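Local coordinates for protein flavodoxin (Lactobacillus reuteri, PDB 5VEG) that probably serves as a low-potential electron donor to redox enzymes, carrying FMN as its redox cofactor, and is associated with a bacterial microcompartment, at residues Gly91-Glu96 and Val132-Asp137; Ser65-Thr70 and Leu98-Asp103; Val35-Ala38 and Asn44-Val47. All coordinates share one frame; numbering follows the deposited sequence.

Contact 1 of 3, residues Gly91-Glu96 and Val132-Asp137. With FMN (flavin mononucleotide), chain D.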
loop_
_atom_site.group_PDB
_atom_site.type_symbol
_atom_site.label_atom_id
_atom_site.label_comp_id
_atom_site.label_asym_id
_atom_site.label_seq_id
_atom_site.Cartn_x
_atom_site.Cartn_y
_atom_site.Cartn_z
ATOM N N GLY A 91 -17.433 -0.373 2.519
ATOM C CA GLY A 91 -16.438 0.393 3.249
ATOM C C GLY A 91 -15.635 -0.381 4.277
ATOM O O GLY A 91 -14.807 0.221 4.967
ATOM N N ALA A 92 -15.836 -1.690 4.388
ATOM C CA ALA A 92 -15.187 -2.467 5.434
ATOM C C ALA A 92 -13.714 -2.695 5.110
ATOM O O ALA A 92 -13.338 -2.905 3.953
ATOM C CB ALA A 92 -15.899 -3.810 5.615
ATOM N N MET A 93 -12.884 -2.645 6.147
ATOM C CA MET A 93 -11.487 -3.047 6.034
ATOM C C MET A 93 -11.377 -4.564 5.872
ATOM O O MET A 93 -12.227 -5.309 6.361
ATOM C CB MET A 93 -10.722 -2.642 7.287
ATOM C CG MET A 93 -10.861 -1.203 7.643
ATOM S SD MET A 93 -9.389 -0.383 7.069
ATOM C CE MET A 93 -8.126 -1.371 7.844
ATOM N N PRO A 94 -10.307 -5.051 5.246
ATOM C CA PRO A 94 -10.043 -6.498 5.262
ATOM C C PRO A 94 -9.876 -7.001 6.691
ATOM O O PRO A 94 -9.078 -6.468 7.467
ATOM C CB PRO A 94 -8.741 -6.630 4.458
ATOM C CG PRO A 94 -8.626 -5.345 3.677
ATOM C CD PRO A 94 -9.246 -4.305 4.545
ATOM N N GLU A 95 -10.643 -8.038 7.040
ATOM C CA GLU A 95 -10.655 -8.517 8.423
ATOM C C GLU A 95 -9.307 -9.113 8.820
ATOM O O GLU A 95 -8.875 -8.978 9.971
ATOM C CB GLU A 95 -11.769 -9.549 8.610
ATOM C CG GLU A 95 -13.155 -8.952 8.849
ATOM C CD GLU A 95 -14.249 -10.015 8.914
ATOM O OE1 GLU A 95 -15.284 -9.851 8.233
ATOM O OE2 GLU A 95 -14.073 -11.016 9.643
ATOM N N GLU A 96 -8.640 -9.787 7.881
ATOM C CA GLU A 96 -7.298 -10.315 8.081
ATOM C C GLU A 96 -6.234 -9.226 8.225
ATOM O O GLU A 96 -5.084 -9.555 8.551
ATOM C CB GLU A 96 -6.935 -11.244 6.919
ATOM C CG GLU A 96 -6.712 -10.545 5.568
ATOM C CD GLU A 96 -7.982 -10.453 4.706
ATOM O OE1 GLU A 96 -9.095 -10.433 5.256
ATOM O OE2 GLU A 96 -7.859 -10.395 3.470
ATOM N N VAL A 132 -7.972 2.250 1.396
ATOM C CA VAL A 132 -6.813 3.061 1.053
ATOM C C VAL A 132 -6.760 4.304 1.925
ATOM O O VAL A 132 -5.700 4.663 2.457
ATOM C CB VAL A 132 -6.845 3.410 -0.449
ATOM C CG1 VAL A 132 -5.711 4.352 -0.811
ATOM C CG2 VAL A 132 -6.779 2.124 -1.275
ATOM N N ASP A 133 -7.911 4.960 2.119
ATOM C CA ASP A 133 -7.967 6.142 2.972
ATOM C C ASP A 133 -7.635 5.802 4.416
ATOM O O ASP A 133 -6.950 6.575 5.099
ATOM C CB ASP A 133 -9.351 6.785 2.909
ATOM C CG ASP A 133 -9.715 7.254 1.520
ATOM O OD1 ASP A 133 -8.825 7.815 0.848
ATOM O OD2 ASP A 133 -10.884 7.059 1.104
ATOM N N HIS A 134 -8.113 4.652 4.907
ATOM C CA HIS A 134 -7.803 4.262 6.284
ATOM C C HIS A 134 -6.308 4.019 6.473
ATOM O O HIS A 134 -5.722 4.459 7.469
ATOM C CB HIS A 134 -8.597 3.018 6.679
ATOM C CG HIS A 134 -10.032 3.312 6.968
ATOM N ND1 HIS A 134 -11.067 2.589 6.414
ATOM C CD2 HIS A 134 -10.604 4.275 7.727
ATOM C CE1 HIS A 134 -12.216 3.081 6.841
ATOM N NE2 HIS A 134 -11.960 4.098 7.645
ATOM N N PHE A 135 -5.673 3.299 5.543
ATOM C CA PHE A 135 -4.251 3.019 5.729
ATOM C C PHE A 135 -3.407 4.270 5.565
ATOM O O PHE A 135 -2.389 4.425 6.255
ATOM C CB PHE A 135 -3.778 1.919 4.782
ATOM C CG PHE A 135 -3.945 0.539 5.355
ATOM C CD1 PHE A 135 -3.014 0.032 6.264
ATOM C CD2 PHE A 135 -5.048 -0.233 5.026
ATOM C CE1 PHE A 135 -3.167 -1.225 6.806
ATOM C CE2 PHE A 135 -5.216 -1.501 5.567
ATOM C CZ PHE A 135 -4.275 -2.000 6.460
ATOM N N ASP A 136 -3.812 5.171 4.667
ATOM C CA ASP A 136 -3.101 6.435 4.538
ATOM C C ASP A 136 -3.184 7.237 5.833
ATOM O O ASP A 136 -2.176 7.781 6.310
ATOM C CB ASP A 136 -3.655 7.245 3.366
ATOM C CG ASP A 136 -2.701 8.341 2.930
ATOM O OD1 ASP A 136 -2.572 9.321 3.677
ATOM O OD2 ASP A 136 -2.062 8.206 1.865
ATOM N N ASP A 137 -4.377 7.308 6.424
ATOM C CA ASP A 137 -4.510 7.921 7.744
ATOM C C ASP A 137 -3.665 7.195 8.792
ATOM O O ASP A 137 -3.041 7.836 9.641
ATOM C CB ASP A 137 -5.981 7.945 8.166
ATOM C CG ASP A 137 -6.782 9.023 7.439
ATOM O OD1 ASP A 137 -6.173 9.920 6.815
ATOM O OD2 ASP A 137 -8.022 8.978 7.504
HETATM N N1 FMN D . -15.053 -2.037 -3.355
HETATM C C2 FMN D . -14.981 -0.761 -2.834
HETATM O O2 FMN D . -14.182 0.042 -3.309
HETATM N N3 FMN D . -15.808 -0.382 -1.799
HETATM C C4 FMN D . -16.719 -1.273 -1.270
HETATM O O4 FMN D . -17.436 -0.909 -0.345
HETATM C C4A FMN D . -16.808 -2.565 -1.790
HETATM N N5 FMN D . -17.712 -3.480 -1.278
HETATM C C5A FMN D . -17.761 -4.757 -1.823
HETATM C C6 FMN D . -18.666 -5.705 -1.333
HETATM C C7 FMN D . -18.713 -6.990 -1.887
HETATM C C7M FMN D . -19.685 -8.014 -1.367
HETATM C C8 FMN D . -17.867 -7.327 -2.937
HETATM C C8M FMN D . -17.925 -8.707 -3.533
HETATM C C9 FMN D . -16.967 -6.390 -3.435
HETATM C C9A FMN D . -16.912 -5.117 -2.867
HETATM N N10 FMN D . -16.007 -4.206 -3.365
HETATM C C10 FMN D . -15.965 -2.935 -2.838
HETATM C "C1'" FMN D . -15.146 -4.588 -4.532
HETATM C "C2'" FMN D . -13.755 -5.141 -4.249
HETATM O "O2'" FMN D . -13.057 -4.214 -3.459
HETATM C "C3'" FMN D . -13.096 -5.211 -5.615
HETATM O "O3'" FMN D . -13.690 -6.210 -6.424
HETATM C "C4'" FMN D . -11.606 -5.473 -5.533
HETATM O "O4'" FMN D . -11.080 -5.418 -6.835
HETATM C "C5'" FMN D . -11.336 -6.861 -4.976
HETATM O "O5'" FMN D . -9.943 -6.940 -4.759
HETATM P P FMN D . -9.216 -8.367 -4.586
HETATM O O1P FMN D . -9.345 -9.118 -5.893
HETATM O O2P FMN D . -7.753 -8.075 -4.303
HETATM O O3P FMN D . -9.879 -9.163 -3.502
HETATM O O HOH W 1 -12.073 0.495 4.906
#
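The thioether of M93 runs into the angle between H134 and F135, two consecutive side chains of one helix. Its sulfur lies 3.5 Å from H134 ND1 and as near to the CB of the same histidine, approaching the imidazole obliquely. The terminal methyl goes on to the phenyl ring, where M93 CE is 3.7 Å from F135 CE2, with SD farther off in an oblique Met-aromatic contact. A kinked chain makes this double touch possible: M93 CG sits opposite its own carbonyl carbon, then chi2 (-100°) and chi3 (-54°) both bend, folding CE over toward the phenylalanine. H134 also keeps CG beside its backbone N, and the turn of its ring then puts ND1 toward the loop. At that edge, in the plane of the imidazole, a water lies 2.8 Å from H134 ND1 and donates a hydrogen bond of 2.7 Å to G91 O, so the polar half of the contact is bridged by solvent while the apolar half is direct. G91, at the glycine position of a G1 bulge (phi 95°), gives its N-H to FMN O4 at 2.9 Å, linking the water-bridged loop to the flavin. Around the contact, Y101 and L98 of helix 98-105 touch M93, Y101 meets F135 edge-to-face, and F135 reaches V116 of strand 113-120, so the 91-96 loop and helix 130-141 meet beside helix 98-105, with the sheet beneath.

Contact 2 of 3, residues Ser65-Thr70 and Leu98-Asp103; sequences SEISQT and LDFYDD. With CD (cadmium ion), chain E; NA (sodium ion), chain F.
I67 lays its CG1 over one face of the F100 ring, a CH-pi contact 4.1 Å from the ring centroid and 27° off its normal, with CG1 3.7 Å from F100 CG. The isoleucine turns CG1 away from its own backbone N (chi1 -166°), which carries CD1 on along the ring to F100 CD1. T70 closes the edge: T70 O lies in the ring plane, 3.5 Å from F100 CD2, and the T70 CG2 methyl packs near CE2. T70 is itself held, since its OG1 donates to E66 O, which Q69 N reaches from the opposite face of the carbonyl plane. F75 meets F100 edge-to-face, and V72 and F135 also pack on it, so this part is buried. Beside this packed ring the contact turns wet and acidic: a water lies between T70 O and D99 OD2, and D99 and D103, one turn apart, both bind a cadmium ion, D99 through its two carboxylate oxygens and D103 through OD2 at 2.4 Å. D99 OD1 also meets a sodium ion at 2.3 Å, and a water on that sodium donates to D102 OD2 and D103 OD1. A helix packing an aromatic against the turn after a strand, with carboxylates along its solvent edge, fits the layered alpha/beta flavodoxin fold, with its parallel sheet ordered 2-1-3-4-5.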
loop_
_atom_site.group_PDB
_atom_site.type_symbol
_atom_site.label_atom_id
_atom_site.label_comp_id
_atom_site.label_asym_id
_atom_site.label_seq_id
_atom_site.Cartn_x
_atom_site.Cartn_y
_atom_site.Cartn_z
ATOM N N SER A 65 4.757 -9.337 0.827
ATOM C CA SER A 65 4.097 -10.374 1.614
ATOM C C SER A 65 2.609 -10.075 1.725
ATOM O O SER A 65 2.160 -8.956 1.473
ATOM C CB SER A 65 4.727 -10.496 3.011
ATOM O OG SER A 65 4.738 -9.243 3.666
ATOM N N GLU A 66 1.842 -11.096 2.091
ATOM C CA GLU A 66 0.419 -10.927 2.361
ATOM C C GLU A 66 0.218 -10.411 3.783
ATOM O O GLU A 66 0.979 -10.739 4.700
ATOM C CB GLU A 66 -0.329 -12.251 2.173
ATOM C CG GLU A 66 -1.867 -12.133 2.155
ATOM C CD GLU A 66 -2.472 -12.398 3.515
ATOM O OE1 GLU A 66 -3.449 -11.718 3.873
ATOM O OE2 GLU A 66 -1.956 -13.277 4.247
ATOM N N ILE A 67 -0.835 -9.609 3.964
ATOM C CA ILE A 67 -0.958 -8.834 5.196
ATOM C C ILE A 67 -1.144 -9.743 6.411
ATOM O O ILE A 67 -0.603 -9.470 7.485
ATOM C CB ILE A 67 -2.091 -7.800 5.066
ATOM C CG1 ILE A 67 -2.013 -6.765 6.187
ATOM C CG2 ILE A 67 -3.472 -8.467 5.012
ATOM C CD1 ILE A 67 -2.693 -5.443 5.813
ATOM N N SER A 68 -1.890 -10.836 6.265
ATOM C CA SER A 68 -2.171 -11.672 7.427
ATOM C C SER A 68 -0.961 -12.487 7.867
ATOM O O SER A 68 -0.954 -12.976 8.999
ATOM C CB SER A 68 -3.340 -12.613 7.153
ATOM O OG SER A 68 -2.893 -13.790 6.506
ATOM N N GLN A 69 0.051 -12.642 7.010
ATOM C CA GLN A 69 1.291 -13.329 7.365
ATOM C C GLN A 69 2.423 -12.370 7.724
ATOM O O GLN A 69 3.583 -12.788 7.756
ATOM C CB GLN A 69 1.757 -14.222 6.209
ATOM C CG GLN A 69 0.719 -15.179 5.673
ATOM C CD GLN A 69 0.729 -16.506 6.394
ATOM O OE1 GLN A 69 0.816 -16.557 7.625
ATOM N NE2 GLN A 69 0.625 -17.594 5.634
ATOM N N THR A 70 2.131 -11.095 7.962
ATOM C CA THR A 70 3.164 -10.081 8.130
ATOM C C THR A 70 2.966 -9.380 9.462
ATOM O O THR A 70 1.848 -8.965 9.786
ATOM C CB THR A 70 3.136 -9.057 6.986
ATOM O OG1 THR A 70 3.117 -9.745 5.729
ATOM C CG2 THR A 70 4.355 -8.150 7.041
ATOM N N LEU A 98 -6.874 -6.215 10.097
ATOM C CA LEU A 98 -7.237 -5.282 11.163
ATOM C C LEU A 98 -6.131 -5.170 12.200
ATOM O O LEU A 98 -5.842 -4.079 12.699
ATOM C CB LEU A 98 -8.544 -5.716 11.827
ATOM C CG LEU A 98 -9.782 -5.497 10.951
ATOM C CD1 LEU A 98 -10.958 -6.284 11.536
ATOM C CD2 LEU A 98 -10.107 -4.018 10.854
ATOM N N ASP A 99 -5.499 -6.288 12.532
ATOM C CA ASP A 99 -4.426 -6.247 13.517
ATOM C C ASP A 99 -3.229 -5.456 13.001
ATOM O O ASP A 99 -2.717 -4.556 13.685
ATOM C CB ASP A 99 -4.017 -7.661 13.878
ATOM C CG ASP A 99 -2.873 -7.667 14.836
ATOM O OD1 ASP A 99 -3.019 -7.026 15.893
ATOM O OD2 ASP A 99 -1.836 -8.251 14.496
ATOM N N PHE A 100 -2.775 -5.783 11.787
ATOM C CA PHE A 100 -1.727 -5.022 11.113
ATOM C C PHE A 100 -2.048 -3.537 11.084
ATOM O O PHE A 100 -1.196 -2.701 11.403
ATOM C CB PHE A 100 -1.554 -5.569 9.692
ATOM C CG PHE A 100 -0.358 -5.019 8.944
ATOM C CD1 PHE A 100 -0.404 -3.759 8.350
ATOM C CD2 PHE A 100 0.776 -5.792 8.770
ATOM C CE1 PHE A 100 0.678 -3.274 7.634
ATOM C CE2 PHE A 100 1.851 -5.317 8.045
ATOM C CZ PHE A 100 1.803 -4.061 7.480
ATOM N N TYR A 101 -3.273 -3.193 10.667
ATOM C CA TYR A 101 -3.708 -1.798 10.628
ATOM C C TYR A 101 -3.578 -1.137 11.998
ATOM O O TYR A 101 -3.027 -0.038 12.118
ATOM C CB TYR A 101 -5.154 -1.738 10.124
ATOM C CG TYR A 101 -5.880 -0.419 10.310
ATOM C CD1 TYR A 101 -5.594 0.679 9.498
ATOM C CD2 TYR A 101 -6.896 -0.290 11.253
ATOM C CE1 TYR A 101 -6.286 1.874 9.641
ATOM C CE2 TYR A 101 -7.592 0.902 11.408
ATOM C CZ TYR A 101 -7.290 1.980 10.597
ATOM O OH TYR A 101 -7.978 3.168 10.756
ATOM N N ASP A 102 -4.093 -1.793 13.044
ATOM C CA ASP A 102 -3.999 -1.245 14.397
ATOM C C ASP A 102 -2.545 -1.136 14.856
ATOM O O ASP A 102 -2.128 -0.098 15.394
ATOM C CB ASP A 102 -4.821 -2.110 15.356
ATOM C CG ASP A 102 -4.794 -1.596 16.792
ATOM O OD1 ASP A 102 -5.159 -0.422 17.026
ATOM O OD2 ASP A 102 -4.412 -2.375 17.692
ATOM N N ASP A 103 -1.745 -2.181 14.624
ATOM C CA ASP A 103 -0.338 -2.128 15.017
ATOM C C ASP A 103 0.414 -1.016 14.297
ATOM O O ASP A 103 1.338 -0.423 14.863
ATOM C CB ASP A 103 0.342 -3.460 14.734
ATOM C CG ASP A 103 -0.164 -4.573 15.620
ATOM O OD1 ASP A 103 -0.973 -4.325 16.548
ATOM O OD2 ASP A 103 0.266 -5.703 15.369
HETATM CD CD CD E . -0.640 -7.534 16.644
HETATM NA NA NA F . -4.067 -6.779 17.967
HETATM O O HOH W 2 0.022 -8.319 12.443
HETATM O O HOH W 3 -3.219 -4.739 17.593
HETATM O O HOH W 4 1.399 -8.699 15.641
#

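Contact 3 of 3, residues Val35-Ala38 and Asn44-Val47; sequences VVYA and NEEV. With FMN (flavin mononucleotide), chain D.
FMN O2P is gripped twice by N44, whose other side reaches A38 on the strand. The backbone N-H of N44 points almost straight at this phosphate oxygen (2.8 Å, 166°), and ND2 of its amide donates to the same atom at 3.0 Å; a weak bond from ND2 to O5' adds a third link. The first torsion sets N44 CG beside the backbone N, which brings both donors to one phosphate oxygen. The amide is held at its far end too, since N44 OD1 accepts from S119 N, so its rotation is fixed from both sides. N44 CB lies only 3.1 Å from A38 O, a buried carbonyl with no polar partner in the model. Farther along, Y37 and E45 run side by side in the same direction. E45 CG stands over one face of the phenol, 4.0 Å from the centroid and offset toward the rim; the extended glutamate chain then brings its carboxylate near the hydroxyl, ring and carboxylate planes 20° apart, with Y37 OH 3.7 Å from E45 CD. With an alanine in place of Y37, the E45 chain would probably lose the ring face along which it lies, and its carboxylate would be freer to turn. The contact joins strand 31-38 to helix 43-56, the first two elements of the beta-alpha-beta unit that strand 60-66 completes: Y37 also touches A48 on the helix and E64 and E66 on the neighbouring strand, while A38 packs on A85 of strand 80-85 on the other flank.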
loop_
_atom_site.group_PDB
_atom_site.type_symbol
_atom_site.label_atom_id
_atom_site.label_comp_id
_atom_site.label_asym_id
_atom_site.label_seq_id
_atom_site.Cartn_x
_atom_site.Cartn_y
_atom_site.Cartn_z
ATOM N N VAL A 35 6.253 -4.288 0.552
ATOM C CA VAL A 35 4.889 -4.144 0.038
ATOM C C VAL A 35 4.045 -5.259 0.627
ATOM O O VAL A 35 4.319 -6.443 0.395
ATOM C CB VAL A 35 4.841 -4.182 -1.500
ATOM C CG1 VAL A 35 3.405 -4.125 -1.988
ATOM C CG2 VAL A 35 5.649 -3.037 -2.092
ATOM N N VAL A 36 3.023 -4.902 1.391
ATOM C CA VAL A 36 2.070 -5.899 1.855
ATOM C C VAL A 36 0.764 -5.712 1.096
ATOM O O VAL A 36 0.385 -4.595 0.725
ATOM C CB VAL A 36 1.833 -5.858 3.380
ATOM C CG1 VAL A 36 3.152 -6.146 4.135
ATOM C CG2 VAL A 36 1.245 -4.531 3.800
ATOM N N TYR A 37 0.069 -6.821 0.862
ATOM C CA TYR A 37 -1.216 -6.761 0.179
ATOM C C TYR A 37 -2.243 -7.569 0.949
ATOM O O TYR A 37 -1.910 -8.516 1.674
ATOM C CB TYR A 37 -1.134 -7.270 -1.281
ATOM C CG TYR A 37 -0.692 -8.719 -1.410
ATOM C CD1 TYR A 37 -1.618 -9.763 -1.384
ATOM C CD2 TYR A 37 0.657 -9.038 -1.557
ATOM C CE1 TYR A 37 -1.206 -11.083 -1.487
ATOM C CE2 TYR A 37 1.072 -10.347 -1.667
ATOM C CZ TYR A 37 0.145 -11.361 -1.627
ATOM O OH TYR A 37 0.574 -12.657 -1.741
ATOM N N ALA A 38 -3.502 -7.173 0.792
ATOM C CA ALA A 38 -4.633 -7.990 1.207
ATOM C C ALA A 38 -5.477 -8.262 -0.024
ATOM O O ALA A 38 -5.702 -7.359 -0.835
ATOM C CB ALA A 38 -5.465 -7.308 2.289
ATOM N N ASN A 44 -5.707 -6.928 -5.802
ATOM C CA ASN A 44 -4.779 -6.143 -4.996
ATOM C C ASN A 44 -3.413 -6.784 -4.889
ATOM O O ASN A 44 -2.431 -6.074 -4.638
ATOM C CB ASN A 44 -5.364 -5.916 -3.614
ATOM C CG ASN A 44 -6.383 -4.812 -3.619
ATOM O OD1 ASN A 44 -6.029 -3.646 -3.478
ATOM N ND2 ASN A 44 -7.655 -5.167 -3.809
ATOM N N GLU A 45 -3.324 -8.104 -5.072
ATOM C CA GLU A 45 -2.016 -8.727 -5.225
ATOM C C GLU A 45 -1.400 -8.348 -6.563
ATOM O O GLU A 45 -0.188 -8.113 -6.656
ATOM C CB GLU A 45 -2.132 -10.245 -5.093
ATOM C CG GLU A 45 -0.837 -10.953 -5.387
ATOM C CD GLU A 45 -0.910 -12.450 -5.174
ATOM O OE1 GLU A 45 -1.941 -12.945 -4.657
ATOM O OE2 GLU A 45 0.092 -13.123 -5.511
ATOM N N GLU A 46 -2.227 -8.273 -7.609
ATOM C CA GLU A 46 -1.769 -7.727 -8.883
ATOM C C GLU A 46 -1.237 -6.307 -8.713
ATOM O O GLU A 46 -0.162 -5.973 -9.230
ATOM C CB GLU A 46 -2.917 -7.765 -9.902
ATOM C CG GLU A 46 -2.516 -7.572 -11.341
ATOM C CD GLU A 46 -3.685 -7.824 -12.303
ATOM O OE1 GLU A 46 -4.732 -8.357 -11.861
ATOM O OE2 GLU A 46 -3.557 -7.497 -13.502
ATOM N N VAL A 47 -1.962 -5.460 -7.973
ATOM C CA VAL A 47 -1.500 -4.087 -7.740
ATOM C C VAL A 47 -0.159 -4.096 -7.015
ATOM O O VAL A 47 0.780 -3.388 -7.397
ATOM C CB VAL A 47 -2.550 -3.287 -6.951
ATOM C CG1 VAL A 47 -1.971 -1.918 -6.483
ATOM C CG2 VAL A 47 -3.850 -3.107 -7.785
HETATM N N1 FMN D . -15.053 -2.037 -3.355
HETATM C C2 FMN D . -14.981 -0.761 -2.834
HETATM O O2 FMN D . -14.182 0.042 -3.309
HETATM N N3 FMN D . -15.808 -0.382 -1.799
HETATM C C4 FMN D . -16.719 -1.273 -1.270
HETATM O O4 FMN D . -17.436 -0.909 -0.345
HETATM C C4A FMN D . -16.808 -2.565 -1.790
HETATM N N5 FMN D . -17.712 -3.480 -1.278
HETATM C C5A FMN D . -17.761 -4.757 -1.823
HETATM C C6 FMN D . -18.666 -5.705 -1.333
HETATM C C7 FMN D . -18.713 -6.990 -1.887
HETATM C C7M FMN D . -19.685 -8.014 -1.367
HETATM C C8 FMN D . -17.867 -7.327 -2.937
HETATM C C8M FMN D . -17.925 -8.707 -3.533
HETATM C C9 FMN D . -16.967 -6.390 -3.435
HETATM C C9A FMN D . -16.912 -5.117 -2.867
HETATM N N10 FMN D . -16.007 -4.206 -3.365
HETATM C C10 FMN D . -15.965 -2.935 -2.838
HETATM C "C1'" FMN D . -15.146 -4.588 -4.532
HETATM C "C2'" FMN D . -13.755 -5.141 -4.249
HETATM O "O2'" FMN D . -13.057 -4.214 -3.459
HETATM C "C3'" FMN D . -13.096 -5.211 -5.615
HETATM O "O3'" FMN D . -13.690 -6.210 -6.424
HETATM C "C4'" FMN D . -11.606 -5.473 -5.533
HETATM O "O4'" FMN D . -11.080 -5.418 -6.835
HETATM C "C5'" FMN D . -11.336 -6.861 -4.976
HETATM O "O5'" FMN D . -9.943 -6.940 -4.759
HETATM P P FMN D . -9.216 -8.367 -4.586
HETATM O O1P FMN D . -9.345 -9.118 -5.893
HETATM O O2P FMN D . -7.753 -8.075 -4.303
HETATM O O3P FMN D . -9.879 -9.163 -3.502
#

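In the fold
Contacts 1 and 3 reach the same FMN at different ends, the loop 91-96 at the flavin O4 and helix 43-56 at the phosphate, with their centres about 13 Å apart. Contact 2 lies off the cofactor: the side chain of I67 is about 10 Å from FMN. It joins contact 3 along the sheet: S65 N lies 3.0 Å from V35 O between neighbouring strands, and just past the strand end I67 N lies 2.8 Å from Y37 O, both probable hydrogen bonds. It meets contact 1 through Y101, whose CG is 3.5 Å from M93 CE. P94 CG comes within 4.0 Å of A38 CB, so 91-96 touches the strand of contact 3 as well.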